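Local structure of glutathione S-transferase-3 (Necator americanus, 3W8S) at residues I32-S35 / H36-P40; V71-F75 / G76-K80. The protein probably catalyses the conjugation of glutathione to electrophilic compounds, with loss of a halide anion, as a sigma-class glutathione S-transferase. All coordinates share one frame; numbering follows the deposited sequence.

In the fold
Both contacts are turns at helix ends, and they share no element of secondary structure. Contact 1 runs from an edge strand, 30-34, into helix 39-42, lies at the surface with its centre about 21 Å from that of the chain, and carries Trp39 of the glutathione pocket. Contact 2 closes helix 64-75 and opens the loop toward helix 82-101; it is partly buried, lies away from the annotated sites and touches the second subunit. The centres of contacts 1 and 2 are about 30 Å apart. The chemistry differs accordingly: side-chain oxygens receive backbone N-H groups at the start of a helix in contact 1, whereas a backbone carbonyl and small apolar side chains finish one in contact 2.

Contact 1 (I32-S35 / H36-P40); sequences IRLS and HDEWP. With GSH (glutathione), chain B.
Ser35 and Glu38 form a capping box after strand 30-34 of the thioredoxin-like N-terminal domain, spanning the turn 36-38, helical in shape but not regularly bonded, that leads into the short helix 39-42. The evidence is a reciprocal pair of bonds: Glu38 N donates to Ser35 OG at 3.1 Å, and Ser35 N donates to Glu38 OE2, nearly straight at 169°. The glutamate can be followed outward. Its CB lies beside the serine hydroxyl, 3.6 Å from Ser35 OG. With chi1 at 83°, CG sits between the backbone N and the carbonyl carbon, which folds the chain back toward the strand and brings CG to 3.4 Å from Ser35 OG. Beyond CG the chain is extended, and the carboxylate reaches the serine amide, where OE2 accepts with its anti lone pair. The same oxygen lies against Leu34, 3.5 Å from Leu34 CA and 3.8 Å from Leu34 CD2, the two side chains crossing at about a right angle.

The other branch, Leu34 CD1, packs at the indole edge, 4.0 Å from Trp39 CE3. Ser35 O accepts a weak bond from Trp39 N. Phe9 packs edge-to-face with the same indole, and Lys43, Gln50 and Ser64 also bind the glutathione. In the plane of the indole, Trp39 NE1 donates to O31 of the ligand's glycine carboxylate, 2.9 Å away with an N-H...O angle of 150°.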
ATOM      1  N   ILE A  32       6.404  -0.810 -22.183  1.00 11.85           N
ATOM      2  CA  ILE A  32       7.318   0.297 -22.518  1.00 12.39           C
ATOM      3  C   ILE A  32       8.414   0.339 -21.460  1.00 12.44           C
ATOM      4  O   ILE A  32       8.096   0.291 -20.237  1.00 12.48           O
ATOM      5  CB  ILE A  32       6.551   1.606 -22.546  1.00 11.63           C
ATOM      6  CG1 ILE A  32       5.487   1.557 -23.677  1.00 12.77           C
ATOM      7  CG2 ILE A  32       7.515   2.789 -22.679  1.00 11.53           C
ATOM      8  CD1 ILE A  32       4.454   2.633 -23.547  1.00 14.00           C
ATOM      9  N   ARG A  33       9.673   0.358 -21.890  1.00 11.19           N
ATOM     10  CA  ARG A  33      10.764   0.212 -20.948  1.00 13.13           C
ATOM     11  C   ARG A  33      11.715   1.389 -21.242  1.00 15.74           C
ATOM     12  O   ARG A  33      12.334   1.425 -22.283  1.00 14.98           O
ATOM     13  CB  ARG A  33      11.466  -1.146 -21.098  1.00 13.51           C
ATOM     14  CG  ARG A  33      10.681  -2.311 -20.453  1.00 12.80           C
ATOM     15  CD  ARG A  33      11.320  -3.648 -20.821  1.00 13.89           C
ATOM     16  NE  ARG A  33      10.431  -4.764 -20.435  1.00 12.87           N
ATOM     17  CZ  ARG A  33      10.755  -5.710 -19.559  1.00 12.03           C
ATOM     18  NH1 ARG A  33      11.981  -5.701 -18.982  1.00 11.18           N
ATOM     19  NH2 ARG A  33       9.863  -6.683 -19.271  1.00 10.45           N
ATOM     20  N   LEU A  34      11.755   2.382 -20.363  1.00 15.04           N
ATOM     21  CA  LEU A  34      12.534   3.609 -20.645  1.00 14.31           C
ATOM     22  C   LEU A  34      13.938   3.438 -20.140  1.00 14.35           C
ATOM     23  O   LEU A  34      14.146   2.824 -19.072  1.00 12.89           O
ATOM     24  CB  LEU A  34      11.897   4.805 -19.952  1.00 14.64           C
ATOM     25  CG  LEU A  34      10.446   5.140 -20.227  1.00 15.36           C
ATOM     26  CD1 LEU A  34       9.980   6.359 -19.410  1.00 14.40           C
ATOM     27  CD2 LEU A  34      10.348   5.425 -21.733  1.00 17.18           C
ATOM     28  N   SER A  35      14.904   4.019 -20.868  1.00 15.13           N
ATOM     29  CA  SER A  35      16.297   3.957 -20.465  1.00 17.95           C
ATOM     30  C   SER A  35      16.510   4.983 -19.402  1.00 18.26           C
ATOM     31  O   SER A  35      15.742   5.976 -19.274  1.00 17.54           O
ATOM     32  CB  SER A  35      17.255   4.309 -21.651  1.00 18.17           C
ATOM     33  OG  SER A  35      17.042   5.660 -22.084  1.00 19.85           O
ATOM     34  N   HIS A  36      17.590   4.796 -18.660  1.00 21.76           N
ATOM     35  CA  HIS A  36      18.008   5.803 -17.659  1.00 24.00           C
ATOM     36  C   HIS A  36      18.201   7.179 -18.347  1.00 21.69           C
ATOM     37  O   HIS A  36      17.783   8.202 -17.834  1.00 20.76           O
ATOM     38  CB  HIS A  36      19.294   5.313 -16.928  1.00 30.58           C
ATOM     39  CG  HIS A  36      19.968   6.360 -16.080  1.00 38.09           C
ATOM     40  ND1 HIS A  36      19.631   6.589 -14.756  1.00 42.12           N
ATOM     41  CD2 HIS A  36      20.961   7.245 -16.368  1.00 42.13           C
ATOM     42  CE1 HIS A  36      20.370   7.576 -14.271  1.00 41.21           C
ATOM     43  NE2 HIS A  36      21.191   7.984 -15.223  1.00 43.25           N
ATOM     44  N   ASP A  37      18.726   7.213 -19.560  1.00 22.04           N
ATOM     45  CA  ASP A  37      19.068   8.512 -20.121  1.00 24.82           C
ATOM     46  C   ASP A  37      17.872   9.292 -20.558  1.00 23.31           C
ATOM     47  O   ASP A  37      17.883  10.501 -20.526  1.00 27.12           O
ATOM     48  CB  ASP A  37      20.013   8.385 -21.331  1.00 33.03           C
ATOM     49  CG  ASP A  37      21.427   8.072 -20.929  1.00 38.96           C
ATOM     50  OD1 ASP A  37      21.762   8.084 -19.713  1.00 34.21           O
ATOM     51  OD2 ASP A  37      22.203   7.782 -21.855  1.00 49.76           O
ATOM     52  N   GLU A  38      16.850   8.620 -21.046  1.00 23.56           N
ATOM     53  CA  GLU A  38      15.693   9.344 -21.460  1.00 22.06           C
ATOM     54  C   GLU A  38      14.673   9.686 -20.346  1.00 17.71           C
ATOM     55  O   GLU A  38      13.729  10.430 -20.595  1.00 18.63           O
ATOM     56  CB  GLU A  38      15.027   8.604 -22.571  1.00 24.47           C
ATOM     57  CG  GLU A  38      14.117   7.484 -22.177  1.00 28.34           C
ATOM     58  CD  GLU A  38      13.750   6.672 -23.429  1.00 33.06           C
ATOM     59  OE1 GLU A  38      13.452   7.321 -24.479  1.00 33.84           O
ATOM     60  OE2 GLU A  38      13.778   5.406 -23.357  1.00 28.92           O
ATOM     61  N   TRP A  39      14.853   9.097 -19.171  1.00 18.74           N
ATOM     62  CA  TRP A  39      13.891   9.219 -18.047  1.00 18.30           C
ATOM     63  C   TRP A  39      13.541  10.672 -17.712  1.00 18.54           C
ATOM     64  O   TRP A  39      12.375  10.998 -17.642  1.00 19.91           O
ATOM     65  CB  TRP A  39      14.413   8.441 -16.815  1.00 17.01           C
ATOM     66  CG  TRP A  39      13.641   8.718 -15.542  1.00 14.73           C
ATOM     67  CD1 TRP A  39      14.207   9.098 -14.304  1.00 14.59           C
ATOM     68  CD2 TRP A  39      12.227   8.615 -15.330  1.00 12.32           C
ATOM     69  NE1 TRP A  39      13.192   9.258 -13.363  1.00 13.83           N
ATOM     70  CE2 TRP A  39      11.977   9.003 -13.972  1.00 12.78           C
ATOM     71  CE3 TRP A  39      11.113   8.324 -16.174  1.00 11.34           C
ATOM     72  CZ2 TRP A  39      10.687   8.990 -13.409  1.00 11.73           C
ATOM     73  CZ3 TRP A  39       9.821   8.344 -15.607  1.00 11.74           C
ATOM     74  CH2 TRP A  39       9.616   8.670 -14.249  1.00 11.90           C
ATOM     75  N   PRO A  40      14.562  11.575 -17.633  1.00 20.13           N
ATOM     76  CA  PRO A  40      14.240  12.940 -17.221  1.00 17.97           C
ATOM     77  C   PRO A  40      13.353  13.590 -18.219  1.00 19.95           C
ATOM     78  O   PRO A  40      12.621  14.495 -17.860  1.00 19.09           O
ATOM     79  CB  PRO A  40      15.620  13.654 -17.251  1.00 18.81           C
ATOM     80  CG  PRO A  40      16.565  12.552 -16.834  1.00 20.72           C
ATOM     81  CD  PRO A  40      16.029  11.310 -17.541  1.00 20.28           C
TER
HETATM   82  N1  GSH B 301       5.155   3.158  -4.311  0.50 16.61           N
HETATM   83  CA1 GSH B 301       5.590   3.290  -5.702  0.50 17.08           C
HETATM   84  C1  GSH B 301       5.038   2.116  -6.495  0.50 16.72           C
HETATM   85  O11 GSH B 301       4.778   2.226  -7.713  0.50 14.77           O
HETATM   86  O12 GSH B 301       4.834   1.045  -5.882  0.50 18.33           O
HETATM   87  CB1 GSH B 301       7.123   3.327  -5.806  0.50 16.66           C
HETATM   88  CG1 GSH B 301       7.511   3.720  -7.254  0.50 16.44           C
HETATM   89  CD1 GSH B 301       9.036   3.794  -7.409  0.50 18.13           C
HETATM   90  OE1 GSH B 301       9.799   3.580  -6.466  0.50 17.84           O
HETATM   91  N2  GSH B 301       9.516   4.149  -8.604  0.50 17.11           N
HETATM   92  CA2 GSH B 301      10.928   4.211  -8.904  0.50 17.71           C
HETATM   93  C2  GSH B 301      11.178   5.415  -9.766  0.50 18.67           C
HETATM   94  O2  GSH B 301      10.379   5.692 -10.656  0.50 17.03           O
HETATM   95  CB2 GSH B 301      11.303   2.937  -9.690  0.50 17.26           C
HETATM   96  SG2 GSH B 301      13.084   2.752  -9.843  0.50 19.00           S
HETATM   97  N3  GSH B 301      12.297   6.133  -9.554  0.50 19.34           N
HETATM   98  CA3 GSH B 301      12.686   7.183 -10.475  0.50 20.51           C
HETATM   99  C3  GSH B 301      12.443   8.553  -9.864  0.50 22.41           C
HETATM  100  O31 GSH B 301      12.677   9.562 -10.552  0.50 24.02           O
HETATM  101  O32 GSH B 301      12.000   8.655  -8.701  0.50 23.87           O

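Contact 2 (V71-F75 / G76-K80); sequences VAKKF and GFAGK
The methyl of Ala72 packs on two residues of the loop that follows helix 64-75, with Ala72 CB 4.1 Å from Phe77 CB and 4.0 Å from Ala78 CB.

The phenylalanine rings diverge. Phe75 has Lys74 CB over one face and Val71 CG1 in its plane at the edge, while its own CB lies 4.0 Å from Phe77 CD2. In Phe77 a chi1 of -62° sets CG anti to the carbonyl carbon and beside the backbone N, turning the ring back along the chain so that it approaches Phe75 O obliquely, CE2 coming to 3.4 Å. The ring also packs on Leu24 of helix 16-25.

Lys73 starts away from the loop, yet its CG rests 3.6 Å from Ala78 CB. The chain stays extended until a nearly eclipsed chi4 of -8° bends the ammonium round. Lys73 NZ forms a salt bridge with Glu85, and a water accepts a weak bond from it and lies 2.9 Å from Ala78 O, to which it can donate.

Phe77 N donates to Ala72 O at 2.8 Å, and Gly76 N turns weakly to the same carbonyl in place of the second classic bond, to Lys73 O. With Gly76 leaving the helix at phi 88° and the apolar contact of Ala72 with Phe77, this is characteristic of a Schellman-type helix C-cap.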
ATOM      1  N   VAL A  71      -5.864  -4.042 -12.756  1.00 10.92           N
ATOM      2  CA  VAL A  71      -5.768  -5.069 -13.825  1.00 11.99           C
ATOM      3  C   VAL A  71      -6.284  -6.434 -13.294  1.00 13.38           C
ATOM      4  O   VAL A  71      -7.065  -7.148 -14.008  1.00 12.30           O
ATOM      5  CB  VAL A  71      -4.301  -5.138 -14.340  1.00 14.69           C
ATOM      6  CG1 VAL A  71      -4.103  -6.225 -15.363  1.00 19.02           C
ATOM      7  CG2 VAL A  71      -4.027  -3.828 -15.141  1.00 16.01           C
ATOM      8  N   ALA A  72      -5.857  -6.807 -12.083  1.00  9.86           N
ATOM      9  CA  ALA A  72      -6.329  -8.068 -11.525  1.00 11.27           C
ATOM     10  C   ALA A  72      -7.858  -8.061 -11.435  1.00 11.53           C
ATOM     11  O   ALA A  72      -8.460  -9.091 -11.664  1.00 11.90           O
ATOM     12  CB  ALA A  72      -5.734  -8.330 -10.161  1.00  9.13           C
ATOM     13  N   LYS A  73      -8.485  -6.928 -11.091  1.00 12.41           N
ATOM     14  CA  LYS A  73      -9.946  -6.930 -10.901  1.00 14.30           C
ATOM     15  C   LYS A  73     -10.595  -7.067 -12.320  1.00 15.47           C
ATOM     16  O   LYS A  73     -11.623  -7.752 -12.462  1.00 15.97           O
ATOM     17  CB  LYS A  73     -10.521  -5.650 -10.168  1.00 15.49           C
ATOM     18  CG  LYS A  73     -10.418  -5.596  -8.580  1.00 21.48           C
ATOM     19  CD  LYS A  73     -10.839  -4.227  -7.853  1.00 20.02           C
ATOM     20  CE  LYS A  73     -10.583  -4.155  -6.336  1.00 22.79           C
ATOM     21  NZ  LYS A  73     -10.136  -5.471  -5.636  1.00 25.57           N
ATOM     22  N   LYS A  74     -10.013  -6.451 -13.341  1.00 15.45           N
ATOM     23  CA  LYS A  74     -10.553  -6.546 -14.718  1.00 17.38           C
ATOM     24  C   LYS A  74     -10.507  -7.994 -15.169  1.00 16.63           C
ATOM     25  O   LYS A  74     -11.431  -8.459 -15.833  1.00 17.01           O
ATOM     26  CB  LYS A  74      -9.739  -5.741 -15.751  1.00 18.35           C
ATOM     27  CG  LYS A  74      -9.866  -4.237 -15.586  1.00 21.42           C
ATOM     28  CD  LYS A  74     -11.149  -3.698 -16.251  1.00 25.63           C
ATOM     29  CE  LYS A  74     -11.260  -2.168 -16.064  1.00 27.81           C
ATOM     30  NZ  LYS A  74     -12.661  -1.654 -16.296  1.00 31.82           N
ATOM     31  N   PHE A  75      -9.461  -8.718 -14.779  1.00 13.96           N
ATOM     32  CA  PHE A  75      -9.224 -10.065 -15.381  1.00 13.47           C
ATOM     33  C   PHE A  75      -9.515 -11.232 -14.447  1.00 15.13           C
ATOM     34  O   PHE A  75      -9.302 -12.397 -14.791  1.00 15.67           O
ATOM     35  CB  PHE A  75      -7.831 -10.069 -15.980  1.00 14.23           C
ATOM     36  CG  PHE A  75      -7.689  -9.023 -17.083  1.00 15.14           C
ATOM     37  CD1 PHE A  75      -8.565  -9.055 -18.169  1.00 18.29           C
ATOM     38  CD2 PHE A  75      -6.729  -8.014 -17.017  1.00 16.22           C
ATOM     39  CE1 PHE A  75      -8.479  -8.109 -19.202  1.00 20.06           C
ATOM     40  CE2 PHE A  75      -6.646  -7.037 -18.020  1.00 17.62           C
ATOM     41  CZ  PHE A  75      -7.534  -7.082 -19.115  1.00 19.33           C
ATOM     42  N   GLY A  76     -10.024 -10.932 -13.249  1.00 14.38           N
ATOM     43  CA  GLY A  76     -10.457 -12.029 -12.369  1.00 14.90           C
ATOM     44  C   GLY A  76      -9.345 -12.593 -11.458  1.00 16.26           C
ATOM     45  O   GLY A  76      -9.495 -13.705 -10.949  1.00 15.83           O
ATOM     46  N   PHE A  77      -8.289 -11.819 -11.153  1.00 12.80           N
ATOM     47  CA  PHE A  77      -7.232 -12.328 -10.263  1.00 12.52           C
ATOM     48  C   PHE A  77      -7.115 -11.574  -8.906  1.00 12.18           C
ATOM     49  O   PHE A  77      -6.057 -11.638  -8.266  1.00 12.25           O
ATOM     50  CB  PHE A  77      -5.879 -12.306 -11.004  1.00 13.54           C
ATOM     51  CG  PHE A  77      -5.864 -13.204 -12.219  1.00 16.38           C
ATOM     52  CD1 PHE A  77      -5.673 -14.579 -12.072  1.00 17.44           C
ATOM     53  CD2 PHE A  77      -6.111 -12.689 -13.464  1.00 17.18           C
ATOM     54  CE1 PHE A  77      -5.705 -15.421 -13.197  1.00 19.30           C
ATOM     55  CE2 PHE A  77      -6.135 -13.515 -14.601  1.00 19.28           C
ATOM     56  CZ  PHE A  77      -5.964 -14.890 -14.454  1.00 19.03           C
ATOM     57  N   ALA A  78      -8.165 -10.842  -8.510  1.00 11.92           N
ATOM     58  CA  ALA A  78      -8.086  -9.948  -7.327  1.00 13.07           C
ATOM     59  C   ALA A  78      -8.736 -10.583  -6.115  1.00 12.86           C
ATOM     60  O   ALA A  78      -8.756  -9.974  -5.057  1.00 14.21           O
ATOM     61  CB  ALA A  78      -8.800  -8.643  -7.644  1.00 11.37           C
ATOM     62  N   GLY A  79      -9.326 -11.763  -6.290  1.00 14.08           N
ATOM     63  CA  GLY A  79     -10.107 -12.452  -5.244  1.00 14.02           C
ATOM     64  C   GLY A  79     -11.578 -12.600  -5.663  1.00 18.89           C
ATOM     65  O   GLY A  79     -12.114 -11.780  -6.441  1.00 19.01           O
ATOM     66  N   LYS A  80     -12.252 -13.628  -5.165  1.00 18.36           N
ATOM     67  CA  LYS A  80     -13.550 -14.008  -5.761  1.00 22.49           C
ATOM     68  C   LYS A  80     -14.805 -13.433  -5.041  1.00 20.84           C
ATOM     69  O   LYS A  80     -15.920 -13.717  -5.447  1.00 21.87           O
ATOM     70  CB  LYS A  80     -13.667 -15.556  -5.780  1.00 22.50           C
ATOM     71  CG  LYS A  80     -12.617 -16.307  -6.614  1.00 27.30           C
ATOM     72  CD  LYS A  80     -12.893 -16.054  -8.094  1.00 34.35           C
ATOM     73  CE  LYS A  80     -11.887 -16.693  -9.065  1.00 39.31           C
ATOM     74  NZ  LYS A  80     -12.103 -16.038 -10.405  1.00 40.22           N
TER
HETATM   75  O   HOH W   1      -7.895  -7.294  -4.395  1.00 11.08           O